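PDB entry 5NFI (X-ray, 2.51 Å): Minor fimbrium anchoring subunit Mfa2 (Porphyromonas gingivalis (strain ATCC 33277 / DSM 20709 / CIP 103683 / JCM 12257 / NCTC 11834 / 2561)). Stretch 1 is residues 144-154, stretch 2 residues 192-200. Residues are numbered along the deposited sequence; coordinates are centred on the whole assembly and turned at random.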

# COMPACT_ATOMS: atom_id res chain seq x y z
N ASN A 144 2.62 -4.00 1.60
CA ASN A 144 3.87 -4.62 1.19
C ASN A 144 4.47 -5.28 2.39
O ASN A 144 4.49 -4.69 3.45
N ARG A 145 4.94 -6.50 2.20
CA ARG A 145 5.61 -7.24 3.25
C ARG A 145 7.09 -7.19 2.95
O ARG A 145 7.54 -7.61 1.89
N VAL A 146 7.85 -6.63 3.88
CA VAL A 146 9.26 -6.38 3.66
C VAL A 146 10.10 -7.03 4.74
O VAL A 146 10.03 -6.64 5.91
N THR A 147 10.89 -8.03 4.34
CA THR A 147 11.82 -8.69 5.24
C THR A 147 13.23 -8.14 5.03
O THR A 147 13.70 -7.99 3.89
N VAL A 148 13.91 -7.84 6.13
CA VAL A 148 15.24 -7.29 6.04
C VAL A 148 16.19 -8.03 6.98
O VAL A 148 15.88 -8.23 8.14
N SER A 149 17.33 -8.44 6.45
CA SER A 149 18.36 -9.05 7.27
C SER A 149 19.62 -8.20 7.21
O SER A 149 20.02 -7.76 6.13
N VAL A 150 20.22 -7.96 8.37
CA VAL A 150 21.57 -7.42 8.42
C VAL A 150 22.51 -8.54 8.84
O VAL A 150 22.31 -9.20 9.87
N ASP A 151 23.51 -8.74 8.00
CA ASP A 151 24.38 -9.90 8.02
C ASP A 151 25.81 -9.57 8.43
O ASP A 151 26.31 -8.46 8.19
N SER A 152 26.48 -10.58 8.99
CA SER A 152 27.87 -10.48 9.41
C SER A 152 28.06 -9.25 10.29
O SER A 152 28.57 -8.22 9.85
N LEU A 153 27.65 -9.38 11.54
CA LEU A 153 27.53 -8.25 12.43
C LEU A 153 27.69 -8.74 13.86
O LEU A 153 26.91 -9.55 14.34
N PRO A 154 28.73 -8.27 14.56
CA PRO A 154 28.88 -8.76 15.93
C PRO A 154 27.78 -8.19 16.80
O PRO A 154 27.40 -7.03 16.62
N GLY A 192 21.09 -15.42 13.03
CA GLY A 192 22.41 -16.01 13.06
C GLY A 192 23.25 -15.47 14.20
O GLY A 192 22.82 -14.58 14.92
N ASP A 193 24.46 -16.01 14.36
CA ASP A 193 25.41 -15.44 15.30
C ASP A 193 25.71 -14.00 14.96
O ASP A 193 26.02 -13.19 15.83
N SER A 194 25.61 -13.69 13.67
CA SER A 194 25.99 -12.39 13.15
C SER A 194 24.88 -11.80 12.31
O SER A 194 25.10 -10.86 11.55
N THR A 195 23.68 -12.36 12.45
CA THR A 195 22.55 -11.98 11.60
C THR A 195 21.29 -11.59 12.37
O THR A 195 20.89 -12.27 13.32
N CYS A 196 20.66 -10.50 11.94
CA CYS A 196 19.40 -10.05 12.54
C CYS A 196 18.36 -9.86 11.44
O CYS A 196 18.65 -9.26 10.41
N ARG A 197 17.15 -10.35 11.68
CA ARG A 197 16.08 -10.33 10.68
C ARG A 197 14.88 -9.58 11.23
O ARG A 197 14.49 -9.80 12.36
N ALA A 198 14.30 -8.70 10.43
CA ALA A 198 13.14 -7.91 10.81
C ALA A 198 12.03 -8.02 9.74
O ALA A 198 12.32 -8.05 8.54
N PHE A 199 10.78 -8.09 10.19
CA PHE A 199 9.65 -8.13 9.26
C PHE A 199 8.70 -6.94 9.42
O PHE A 199 8.18 -6.69 10.51
N PHE A 200 8.47 -6.23 8.33
CA PHE A 200 7.60 -5.06 8.33
C PHE A 200 6.40 -5.27 7.41
O PHE A 200 6.53 -5.83 6.32

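How does the contact begin at the start of stretch 1? The strands run antiparallel as neighbours in one sheet, and successive side chains alternate between its two faces. N144 (chi1 m) and R145 (chi1 m) leave the CA sideways and their ends lead away, to polar partners elsewhere in the structure. R145 still touches stretch 2 near its root, with CB 3.7 Å from F199 CZ. V146 (t) shares a face with F200 (m), and the paired hydrogen bonds V146 N to F200 O and F200 N to V146 O, both 2.9 Å, hold them in register.

What do T147 and V148 meet on their two faces? T147 (m) places OG1 3.5 Å from F199 CD1, at the edge of that t-rotamer ring, while its CG2 lies 3.6 Å from R197 NE. V148 (t) turns to the other face, that of V146, and is buried there with A198 across from it; A198 N bonds to V148 O at 2.8 Å.

How does the alternation continue through S149 and V150? Back on the face of T147, the more polar one, R197, with chi1 to chi3 all t, reaches across to S149 (m), whose OG is 3.2 Å from R197 NH1; the angle is too poor for a hydrogen bond. V150 (t) returns to the face of V148, buried with C196 (t) across from it. The side chains of V148, V150, A198 and C196 stay 4.1 Å or more from the opposite stretch, so close contact here falls to the backbone, as in V150 N to C196 O at 2.9 Å.

How does the contact end beyond the regular ladder? D151 sets off away from stretch 2, but its off-rotamer chi1 of -145° brings the carboxylate back, and T195 OG1 (chi1 m) donates a hydrogen bond to D151 OD1 at 2.8 Å. S152 (p) points away, its CB 4.3 Å from S194 OG. L153 (t), buried and pointing sideways, sets its CB 3.5 Å from S194 O.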

# COMPACT_ATOMS: atom_id res chain seq x y z
CB ASN A 144 4.83 -3.61 0.61
CG ASN A 144 4.35 -3.04 -0.69
OD1 ASN A 144 4.45 -3.69 -1.73
ND2 ASN A 144 3.86 -1.81 -0.64
CB ARG A 145 5.10 -8.68 3.31
CG ARG A 145 3.65 -8.78 3.76
CD ARG A 145 3.01 -10.06 3.28
NE ARG A 145 2.84 -10.06 1.83
CZ ARG A 145 1.82 -9.48 1.19
NH1 ARG A 145 1.76 -9.52 -0.14
NH2 ARG A 145 0.87 -8.85 1.87
CB VAL A 146 9.57 -4.86 3.62
CG1 VAL A 146 10.99 -4.63 3.14
CG2 VAL A 146 8.59 -4.12 2.73
CB THR A 147 11.82 -10.20 5.02
OG1 THR A 147 10.47 -10.67 4.90
CG2 THR A 147 12.51 -10.91 6.17
CB VAL A 148 15.25 -5.79 6.38
CG1 VAL A 148 16.68 -5.25 6.37
CG2 VAL A 148 14.38 -5.03 5.41
CB SER A 149 18.67 -10.48 6.80
OG SER A 149 17.49 -11.16 6.44
CB VAL A 150 21.69 -6.23 9.36
CG1 VAL A 150 23.13 -5.73 9.39
CG2 VAL A 150 20.80 -5.12 8.87
CB ASP A 151 24.39 -10.54 6.64
CG ASP A 151 24.48 -12.03 6.71
OD1 ASP A 151 23.94 -12.61 7.67
OD2 ASP A 151 25.10 -12.63 5.81
CB SER A 152 28.80 -10.46 8.19
OG SER A 152 28.40 -9.48 7.24
CB LEU A 153 26.16 -7.58 12.22
CG LEU A 153 25.75 -6.26 12.86
CD1 LEU A 153 26.37 -5.08 12.16
CD2 LEU A 153 24.25 -6.16 12.79
CB PRO A 154 30.26 -8.21 16.35
CG PRO A 154 30.40 -6.97 15.56
CD PRO A 154 29.71 -7.22 14.24
CB ASP A 193 26.71 -16.25 15.32
CG ASP A 193 26.63 -17.47 16.20
OD1 ASP A 193 26.50 -17.30 17.43
OD2 ASP A 193 26.70 -18.60 15.66
CB SER A 194 27.25 -12.51 12.31
OG SER A 194 26.95 -13.11 11.06
CB THR A 195 22.18 -13.11 10.64
OG1 THR A 195 23.37 -13.74 10.16
CG2 THR A 195 21.40 -12.55 9.46
CB CYS A 196 19.61 -8.74 13.33
SG CYS A 196 18.13 -8.19 14.23
CB ARG A 197 15.70 -11.77 10.30
CG ARG A 197 15.18 -11.97 8.89
CD ARG A 197 14.76 -13.43 8.71
NE ARG A 197 14.33 -13.81 7.35
CZ ARG A 197 15.16 -14.17 6.38
NH1 ARG A 197 16.48 -14.17 6.59
NH2 ARG A 197 14.69 -14.52 5.18
CB ALA A 198 13.53 -6.46 11.03
CB PHE A 199 8.89 -9.44 9.41
CG PHE A 199 7.71 -9.56 8.48
CD1 PHE A 199 7.87 -10.01 7.18
CD2 PHE A 199 6.43 -9.21 8.91
CE1 PHE A 199 6.77 -10.11 6.34
CE2 PHE A 199 5.35 -9.30 8.07
CZ PHE A 199 5.51 -9.75 6.78
CB PHE A 200 8.35 -3.80 7.87
CG PHE A 200 9.59 -3.52 8.64
CD1 PHE A 200 10.78 -4.15 8.33
CD2 PHE A 200 9.58 -2.61 9.68
CE1 PHE A 200 11.93 -3.89 9.05
CE2 PHE A 200 10.73 -2.33 10.41
CZ PHE A 200 11.90 -2.97 10.10